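Local structure of succinyl-CoA ligase (ADP-forming) subunit alpha (Methanosaeta concilii, 6HXI) at residues 409-414 / 503-508; 423-428 / 582-587; 547-552 / 565-570. The protein binds coenzyme A and joins a CoA-ligase region to a largely helical, citrate synthase-like C-terminal region within an assembly of several subunits. All coordinates share one frame; numbering follows the deposited sequence. Where two conformers were deposited one is given.

Contact 1: residues 409-414 / 503-508; sequences IQIVAD and QLLISY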
loop_
_atom_site.group_PDB
_atom_site.type_symbol
_atom_site.label_atom_id
_atom_site.label_comp_id
_atom_site.label_asym_id
_atom_site.label_seq_id
_atom_site.Cartn_x
_atom_site.Cartn_y
_atom_site.Cartn_z
ATOM N N ILE B 409 -12.147 17.412 -8.006
ATOM C CA ILE B 409 -10.831 16.832 -8.279
ATOM C C ILE B 409 -9.750 17.899 -8.346
ATOM O O ILE B 409 -8.711 17.727 -7.732
ATOM C CB ILE B 409 -10.871 15.938 -9.541
ATOM C CG1 ILE B 409 -11.702 14.721 -9.290
ATOM C CG2 ILE B 409 -9.472 15.530 -10.026
ATOM C CD1 ILE B 409 -12.005 13.874 -10.620
ATOM N N GLN B 410 -10.002 19.034 -9.051
ATOM C CA GLN B 410 -9.063 20.165 -9.147
ATOM C C GLN B 410 -8.853 20.847 -7.827
ATOM O O GLN B 410 -7.732 21.183 -7.457
ATOM C CB GLN B 410 -9.568 21.166 -10.178
ATOM C CG GLN B 410 -9.576 20.542 -11.568
ATOM C CD GLN B 410 -10.256 21.478 -12.536
ATOM O OE1 GLN B 410 -9.753 22.522 -12.857
ATOM N NE2 GLN B 410 -11.416 21.119 -12.998
ATOM N N ILE B 411 -9.941 21.022 -7.080
ATOM C CA ILE B 411 -9.895 21.691 -5.763
ATOM C C ILE B 411 -9.143 20.881 -4.735
ATOM O O ILE B 411 -8.426 21.455 -3.919
ATOM C CB ILE B 411 -11.345 22.049 -5.340
ATOM C CG1 ILE B 411 -11.761 23.304 -6.190
ATOM C CG2 ILE B 411 -11.486 22.289 -3.791
ATOM C CD1 ILE B 411 -13.142 23.777 -6.112
ATOM N N VAL B 412 -9.296 19.536 -4.763
ATOM C CA VAL B 412 -8.616 18.697 -3.776
ATOM C C VAL B 412 -7.262 18.165 -4.294
ATOM O O VAL B 412 -6.620 17.411 -3.566
ATOM C CB VAL B 412 -9.501 17.571 -3.182
ATOM C CG1 VAL B 412 -10.832 18.115 -2.648
ATOM C CG2 VAL B 412 -9.753 16.438 -4.192
ATOM N N ALA B 413 -6.820 18.541 -5.513
ATOM C CA ALA B 413 -5.574 18.026 -6.125
ATOM C C ALA B 413 -4.366 18.081 -5.176
ATOM O O ALA B 413 -3.634 17.109 -5.057
ATOM C CB ALA B 413 -5.263 18.724 -7.421
ATOM N N ASP B 414 -4.224 19.181 -4.465
ATOM C CA ASP B 414 -3.149 19.308 -3.518
ATOM C C ASP B 414 -3.434 20.362 -2.492
ATOM O O ASP B 414 -4.051 21.350 -2.805
ATOM C CB ASP B 414 -1.822 19.667 -4.219
ATOM C CG ASP B 414 -0.667 19.205 -3.349
ATOM O OD1 ASP B 414 -0.624 17.988 -3.016
ATOM O OD2 ASP B 414 0.099 20.083 -2.866
ATOM N N GLN B 503 -15.802 28.777 -1.581
ATOM C CA GLN B 503 -16.605 29.740 -2.313
ATOM C C GLN B 503 -16.760 29.358 -3.766
ATOM O O GLN B 503 -17.855 29.487 -4.299
ATOM C CB GLN B 503 -16.090 31.176 -2.129
ATOM C CG GLN B 503 -17.157 32.277 -2.317
ATOM C CD GLN B 503 -18.503 32.019 -1.655
ATOM O OE1 GLN B 503 -18.657 32.067 -0.416
ATOM N NE2 GLN B 503 -19.512 31.758 -2.487
ATOM N N LEU B 504 -15.695 28.812 -4.372
ATOM C CA LEU B 504 -15.723 28.310 -5.747
ATOM C C LEU B 504 -16.772 27.179 -5.892
ATOM O O LEU B 504 -17.558 27.209 -6.825
ATOM C CB LEU B 504 -14.322 27.823 -6.169
ATOM C CG LEU B 504 -13.337 28.956 -6.522
ATOM C CD1 LEU B 504 -11.892 28.632 -6.045
ATOM C CD2 LEU B 504 -13.390 29.287 -8.014
ATOM N N LEU B 505 -16.826 26.255 -4.911
ATOM C CA LEU B 505 -17.761 25.116 -4.860
ATOM C C LEU B 505 -19.186 25.542 -4.630
ATOM O O LEU B 505 -20.080 25.131 -5.365
ATOM C CB LEU B 505 -17.324 24.086 -3.812
ATOM C CG LEU B 505 -16.098 23.261 -4.105
ATOM C CD1 LEU B 505 -15.585 22.604 -2.860
ATOM C CD2 LEU B 505 -16.360 22.207 -5.186
ATOM N N ILE B 506 -19.405 26.400 -3.650
ATOM C CA ILE B 506 -20.727 26.935 -3.358
ATOM C C ILE B 506 -21.261 27.823 -4.487
ATOM O O ILE B 506 -22.470 27.746 -4.791
ATOM C CB ILE B 506 -20.713 27.685 -2.008
ATOM C CG1 ILE B 506 -20.635 26.699 -0.825
ATOM C CG2 ILE B 506 -21.904 28.653 -1.910
ATOM C CD1 ILE B 506 -20.815 27.397 0.609
ATOM N N SER B 507 -20.415 28.700 -5.071
ATOM C CA SER B 507 -20.919 29.589 -6.135
ATOM C C SER B 507 -21.386 28.758 -7.362
ATOM O O SER B 507 -22.496 28.942 -7.858
ATOM C CB SER B 507 -19.930 30.708 -6.479
ATOM O OG SER B 507 -18.628 30.229 -6.780
ATOM N N TYR B 508 -20.608 27.752 -7.724
ATOM C CA TYR B 508 -20.992 26.829 -8.789
ATOM C C TYR B 508 -22.350 26.099 -8.520
ATOM O O TYR B 508 -23.171 26.017 -9.422
ATOM C CB TYR B 508 -19.841 25.834 -9.077
ATOM C CG TYR B 508 -20.153 24.883 -10.216
ATOM C CD1 TYR B 508 -19.885 25.238 -11.535
ATOM C CD2 TYR B 508 -20.862 23.705 -9.992
ATOM C CE1 TYR B 508 -20.282 24.430 -12.599
ATOM C CE2 TYR B 508 -21.253 22.879 -11.050
ATOM C CZ TYR B 508 -20.928 23.229 -12.346
ATOM O OH TYR B 508 -21.313 22.439 -13.389
#

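Contact 2: residues 423-428 / 582-587; sequences HNAIVA and IGLIGH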
loop_
_atom_site.group_PDB
_atom_site.type_symbol
_atom_site.label_atom_id
_atom_site.label_comp_id
_atom_site.label_asym_id
_atom_site.label_seq_id
_atom_site.Cartn_x
_atom_site.Cartn_y
_atom_site.Cartn_z
ATOM N N HIS B 423 3.030 14.370 2.981
ATOM C CA HIS B 423 4.174 14.171 3.889
ATOM C C HIS B 423 4.696 12.738 3.839
ATOM O O HIS B 423 5.882 12.561 3.656
ATOM C CB HIS B 423 3.892 14.647 5.323
ATOM C CG HIS B 423 5.063 14.394 6.227
ATOM N ND1 HIS B 423 6.212 15.209 6.182
ATOM C CD2 HIS B 423 5.235 13.431 7.170
ATOM C CE1 HIS B 423 7.041 14.718 7.113
ATOM N NE2 HIS B 423 6.510 13.627 7.709
ATOM N N ASN B 424 3.835 11.744 3.892
ATOM C CA ASN B 424 4.271 10.346 3.815
ATOM C C ASN B 424 4.840 9.978 2.446
ATOM O O ASN B 424 5.813 9.206 2.380
ATOM C CB ASN B 424 3.175 9.364 4.252
ATOM C CG ASN B 424 3.164 9.161 5.726
ATOM O OD1 ASN B 424 3.598 10.018 6.493
ATOM N ND2 ASN B 424 2.711 8.001 6.162
ATOM N N ALA B 425 4.215 10.497 1.378
ATOM C CA ALA B 425 4.628 10.274 -0.022
ATOM C C ALA B 425 6.051 10.868 -0.250
ATOM O O ALA B 425 6.841 10.278 -0.948
ATOM C CB ALA B 425 3.585 10.888 -1.018
ATOM N N ILE B 426 6.364 12.014 0.388
ATOM C CA ILE B 426 7.632 12.721 0.305
ATOM C C ILE B 426 8.701 11.960 1.037
ATOM O O ILE B 426 9.817 11.876 0.545
ATOM C CB ILE B 426 7.447 14.184 0.867
ATOM C CG1 ILE B 426 6.745 15.090 -0.188
ATOM C CG2 ILE B 426 8.783 14.789 1.373
ATOM C CD1 ILE B 426 6.291 16.468 0.349
ATOM N N VAL B 427 8.389 11.461 2.233
ATOM C CA VAL B 427 9.324 10.659 3.008
ATOM C C VAL B 427 9.694 9.390 2.204
ATOM O O VAL B 427 10.869 9.120 2.035
ATOM C CB VAL B 427 8.775 10.359 4.420
ATOM C CG1 VAL B 427 9.590 9.295 5.129
ATOM C CG2 VAL B 427 8.696 11.651 5.250
ATOM N N ALA B 428 8.739 8.652 1.701
ATOM C CA ALA B 428 8.996 7.440 0.887
ATOM C C ALA B 428 9.855 7.813 -0.344
ATOM O O ALA B 428 10.772 7.060 -0.677
ATOM C CB ALA B 428 7.645 6.809 0.412
ATOM N N ILE B 582 -3.062 13.289 -7.546
ATOM C CA ILE B 582 -2.412 14.241 -8.400
ATOM C C ILE B 582 -1.317 14.962 -7.644
ATOM O O ILE B 582 -0.235 15.070 -8.186
ATOM C CB ILE B 582 -3.437 15.283 -8.993
ATOM C CG1 ILE B 582 -4.442 14.577 -9.916
ATOM C CG2 ILE B 582 -2.694 16.370 -9.775
ATOM C CD1 ILE B 582 -5.728 15.403 -10.288
ATOM N N GLY B 583 -1.640 15.582 -6.507
ATOM C CA GLY B 583 -0.628 16.331 -5.746
ATOM C C GLY B 583 0.382 15.394 -5.098
ATOM O O GLY B 583 1.567 15.722 -4.985
ATOM N N LEU B 584 -0.052 14.188 -4.754
ATOM C CA LEU B 584 0.878 13.161 -4.153
ATOM C C LEU B 584 1.960 12.772 -5.168
ATOM O O LEU B 584 3.127 12.902 -4.867
ATOM C CB LEU B 584 0.153 11.934 -3.581
ATOM C CG LEU B 584 -0.295 11.870 -2.101
ATOM C CD1 LEU B 584 -0.800 13.173 -1.538
ATOM C CD2 LEU B 584 -1.331 10.778 -1.907
ATOM N N ILE B 585 1.565 12.436 -6.391
ATOM C CA ILE B 585 2.467 12.140 -7.528
ATOM C C ILE B 585 3.358 13.390 -7.775
ATOM O O ILE B 585 4.567 13.271 -7.909
ATOM C CB ILE B 585 1.634 11.743 -8.781
ATOM C CG1 ILE B 585 0.967 10.316 -8.552
ATOM C CG2 ILE B 585 2.547 11.721 -10.033
ATOM C CD1 ILE B 585 -0.245 9.962 -9.441
ATOM N N GLY B 586 2.757 14.560 -7.804
ATOM C CA GLY B 586 3.496 15.818 -7.933
ATOM C C GLY B 586 4.623 15.945 -6.908
ATOM O O GLY B 586 5.784 16.195 -7.254
ATOM N N HIS B 587 4.310 15.787 -5.644
ATOM C CA HIS B 587 5.334 15.903 -4.566
ATOM C C HIS B 587 6.434 14.796 -4.643
ATOM O O HIS B 587 7.626 15.057 -4.466
ATOM C CB HIS B 587 4.636 15.834 -3.193
ATOM C CG HIS B 587 3.912 17.117 -2.868
ATOM N ND1 HIS B 587 4.594 18.283 -2.717
ATOM C CD2 HIS B 587 2.597 17.335 -2.651
ATOM C CE1 HIS B 587 3.682 19.202 -2.437
ATOM N NE2 HIS B 587 2.460 18.672 -2.388
#

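Contact 3: residues 547-552 / 565-570; sequences LFIDLM and EVVRLG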
loop_
_atom_site.group_PDB
_atom_site.type_symbol
_atom_site.label_atom_id
_atom_site.label_comp_id
_atom_site.label_asym_id
_atom_site.label_seq_id
_atom_site.Cartn_x
_atom_site.Cartn_y
_atom_site.Cartn_z
ATOM N N LEU B 547 -22.630 19.091 -0.830
ATOM C CA LEU B 547 -23.017 19.340 -2.224
ATOM C C LEU B 547 -23.135 18.065 -3.022
ATOM O O LEU B 547 -23.902 18.010 -3.973
ATOM C CB LEU B 547 -22.095 20.356 -2.913
ATOM C CG LEU B 547 -22.177 21.777 -2.354
ATOM C CD1 LEU B 547 -21.146 22.653 -2.993
ATOM C CD2 LEU B 547 -23.540 22.342 -2.530
ATOM N N PHE B 548 -22.395 17.022 -2.606
ATOM C CA PHE B 548 -22.491 15.742 -3.293
ATOM C C PHE B 548 -23.865 15.079 -3.063
ATOM O O PHE B 548 -24.452 14.563 -4.022
ATOM C CB PHE B 548 -21.324 14.821 -3.003
ATOM C CG PHE B 548 -21.010 14.028 -4.246
ATOM C CD1 PHE B 548 -21.695 12.853 -4.533
ATOM C CD2 PHE B 548 -20.067 14.482 -5.155
ATOM C CE1 PHE B 548 -21.441 12.140 -5.706
ATOM C CE2 PHE B 548 -19.827 13.787 -6.341
ATOM C CZ PHE B 548 -20.513 12.619 -6.608
ATOM N N ILE B 549 -24.425 15.207 -1.841
ATOM C CA ILE B 549 -25.803 14.767 -1.539
ATOM C C ILE B 549 -26.777 15.581 -2.413
ATOM O O ILE B 549 -27.705 15.013 -2.989
ATOM C CB ILE B 549 -26.183 14.900 -0.023
ATOM C CG1 ILE B 549 -25.188 14.134 0.907
ATOM C CG2 ILE B 549 -27.669 14.493 0.236
ATOM C CD1 ILE B 549 -24.965 12.752 0.518
ATOM N N ASP B 550 -26.573 16.905 -2.504
ATOM C CA ASP B 550 -27.433 17.755 -3.357
ATOM C C ASP B 550 -27.365 17.390 -4.842
ATOM O O ASP B 550 -28.384 17.417 -5.515
ATOM C CB ASP B 550 -27.137 19.220 -3.151
ATOM C CG ASP B 550 -27.781 19.760 -1.892
ATOM O OD1 ASP B 550 -28.874 19.195 -1.462
ATOM O OD2 ASP B 550 -27.234 20.754 -1.330
ATOM N N LEU B 551 -26.179 17.037 -5.348
ATOM C CA LEU B 551 -25.968 16.616 -6.737
ATOM C C LEU B 551 -26.832 15.346 -6.989
ATOM O O LEU B 551 -27.555 15.255 -7.993
ATOM C CB LEU B 551 -24.454 16.309 -6.917
ATOM C CG LEU B 551 -23.973 15.845 -8.292
ATOM C CD1 LEU B 551 -22.498 16.140 -8.462
ATOM C CD2 LEU B 551 -24.109 14.332 -8.451
ATOM N N MET B 552 -26.722 14.365 -6.069
ATOM C CA MET B 552 -27.460 13.115 -6.162
ATOM C C MET B 552 -28.969 13.325 -6.098
ATOM O O MET B 552 -29.678 12.724 -6.893
ATOM C CB MET B 552 -26.986 12.131 -5.119
ATOM C CG MET B 552 -25.650 11.527 -5.472
ATOM S SD MET B 552 -25.231 10.218 -4.329
ATOM C CE MET B 552 -24.955 11.132 -2.862
ATOM N N GLU B 565 -26.344 4.602 0.972
ATOM C CA GLU B 565 -25.366 3.587 0.547
ATOM C C GLU B 565 -24.104 4.284 0.010
ATOM O O GLU B 565 -23.009 3.909 0.381
ATOM C CB GLU B 565 -26.014 2.644 -0.497
ATOM C CG GLU B 565 -25.074 1.655 -1.163
ATOM C CD GLU B 565 -25.678 0.737 -2.216
ATOM O OE1 GLU B 565 -26.532 1.189 -3.018
ATOM O OE2 GLU B 565 -25.264 -0.445 -2.252
ATOM N N VAL B 566 -24.265 5.315 -0.839
ATOM C CA VAL B 566 -23.147 6.074 -1.381
ATOM C C VAL B 566 -22.266 6.631 -0.240
ATOM O O VAL B 566 -21.048 6.515 -0.302
ATOM C CB VAL B 566 -23.601 7.138 -2.403
ATOM C CG1 VAL B 566 -22.486 8.162 -2.679
ATOM C CG2 VAL B 566 -24.079 6.472 -3.706
ATOM N N VAL B 567 -22.882 7.191 0.799
ATOM C CA VAL B 567 -22.160 7.756 1.957
ATOM C C VAL B 567 -21.461 6.629 2.741
ATOM O O VAL B 567 -20.271 6.748 3.053
ATOM C CB VAL B 567 -23.097 8.605 2.868
ATOM C CG1 VAL B 567 -22.333 9.153 4.069
ATOM C CG2 VAL B 567 -23.781 9.727 2.089
ATOM N N ARG B 568 -22.212 5.552 3.045
ATOM C CA ARG B 568 -21.771 4.359 3.765
ATOM C C ARG B 568 -20.569 3.646 3.094
ATOM O O ARG B 568 -19.639 3.254 3.801
ATOM C CB ARG B 568 -22.961 3.385 3.911
ATOM C CG ARG B 568 -22.697 2.134 4.758
ATOM C CD ARG B 568 -23.955 1.287 4.927
ATOM N NE ARG B 568 -24.403 0.669 3.673
ATOM C CZ ARG B 568 -25.513 1.000 3.023
ATOM N NH1 ARG B 568 -26.313 1.953 3.498
ATOM N NH2 ARG B 568 -25.833 0.384 1.891
ATOM N N LEU B 569 -20.601 3.469 1.752
ATOM C CA LEU B 569 -19.549 2.743 1.020
ATOM C C LEU B 569 -18.250 3.536 0.784
ATOM O O LEU B 569 -17.235 2.941 0.415
ATOM C CB LEU B 569 -20.058 2.121 -0.289
ATOM C CG LEU B 569 -21.178 1.063 -0.165
ATOM C CD1 LEU B 569 -21.363 0.325 -1.486
ATOM C CD2 LEU B 569 -20.886 0.038 0.943
ATOM N N GLY B 570 -18.272 4.836 1.046
ATOM C CA GLY B 570 -17.071 5.658 0.965
ATOM C C GLY B 570 -16.672 6.098 -0.418
ATOM O O GLY B 570 -15.485 6.308 -0.672
#

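Contact 1: residues 409-414 / 503-508
Ile-411 and Leu-505 meet tip to tip between helices 399-412 and 500-512, and this is the tight part of the contact. The terminal methyl does the touching: Ile-411 CD1 lies 3.6 Å from Leu-505 CG and 3.7 Å from the CD2 branch of the same leucine. Ile-411 reaches that far because its chain is extended beyond CB (chi2 173°), which sends CD1 straight out from its helix to bridge backbones whose CA atoms, Ile-411 to Leu-505, are 8.6 Å apart. Val-540 and Cys-543 of helix 540-555 pack against this buried pair. Toward Leu-504 the packing slackens: Ile-411 CD1 comes no nearer than 4.2 Å to Leu-504 CB, and the leucine is partly exposed, although Leu-378 of a second subunit packs on both Ile-411 and Leu-504. On the solvent side of helix 500-512, Ser-507 turns back on its own helix, with OG donating to Gln-503 O at 2.7 Å. That carbonyl also accepts from Ser-507 N, and the two donors approach from opposite faces of its plane. No hydrogen bond joins the two segments, so the contact rests on aliphatic dispersion and the exclusion of water.

Contact 2: residues 423-428 / 582-587
Ala-425 and Ile-426 pack on Leu-584 and His-587 in a buried helix-helix contact within the all-helical citrate synthase-like region, where the short helix 420-430 lies against the long helix 571-594. The backbones come close: the CA atoms of Ala-425 and Leu-584 are 6.3 Å apart, as are those of Ile-426 and His-587. Small size permits this at Ala-425, whose CB points at the facing helix and meets the branch carbon of the leucine, Leu-584 CG, at 4.1 Å. Leu-439 and Leu-443 of helix 435-443 also pack on Leu-584.

The second pair is more intimate. Ile-426 and His-587 cross obliquely; the isoleucine leaves its helix at an angle but its outer part swings closer, and Ile-426 CG1 sits 3.7 Å from His-587 CB. The histidine has its ring anti to its own carbonyl carbon (chi1 -75°), which carries the imidazole toward the end of the isoleucine. The far nitrogen of the ring, NE2, is hydrogen-bonded to OD2 of Asp-414, which limits how the imidazole can turn. Phe-355 and Cys-357 of a second subunit add packing on Ile-426 and His-587, while His-423 and Asn-424 engage their counterparts on a third subunit. At the near side of the imidazole, Ile-426 CD1 approaches obliquely, 3.9 Å from His-587 ND1.

Contact 3: residues 547-552 / 565-570
Beside the touching pairs Ile-549/Val-567 and Met-552/Val-566 stands one buried aromatic group, the Phe-548 ring. One of its faces is overlain by Leu-551 CD1 of the same helix, 4.1 Å above the plane and displaced toward the rim. The phenylalanine points toward segment 565-570, but Phe-548 CD1 stays 5.1 Å from Val-566 CG1; Ile-405, Leu-572 and Leu-575 from helices 399-412 and 571-594 pack on its side chain.

The contact itself is aliphatic. Ile-549 and Val-567 cross at about a right angle, methyl against methyl, with Ile-549 CD1 3.6 Å from Val-567 CG2. A bend at chi2 (-51°) of Ile-549 brings that methyl nearer to the other helix than the start of the side chain suggests. Met-552 and Val-566 instead approach tip to tip. The thioether sulfur fits against the fork of the valine, Met-552 SD lying 3.8 Å from Val-566 CG1 and 4.0 Å from Val-566 CG2. A turn at the end of the methionine (chi3 -69°) also sets CE against Val-566 CG1, at 3.9 Å.

Helix 453-466 packs alongside Ile-549 and Val-567. In this all-helical citrate synthase-like region, consecutive helices 540-555 and 560-569, joined by a short connection, thus share a buried apolar seam. Just past it, a Schellman motif at Gly-570, with positive phi, ends the second helix, and the glycine is also the N-cap of helix 571-594.

Overall arrangement
All three contacts lie in the helical C-terminal region. From the N terminus, helix 399-412 opens contact 1, and helix 420-430 then opens contact 2 before helix 500-512 returns to close contact 1, so these two loops cross. Contact 3 begins after contact 1 has closed and joins two helices only a short way apart in sequence; it falls wholly within the long excursion that ends when helix 571-594 closes contact 2. Leu-547 packs on the backbone of helix 500-512, linking contacts 1 and 3, and Ile-409 meets Ile-582 between contacts 1 and 2. Contacts 2 and 3 do not touch, their nearest atoms being about 15 Å apart.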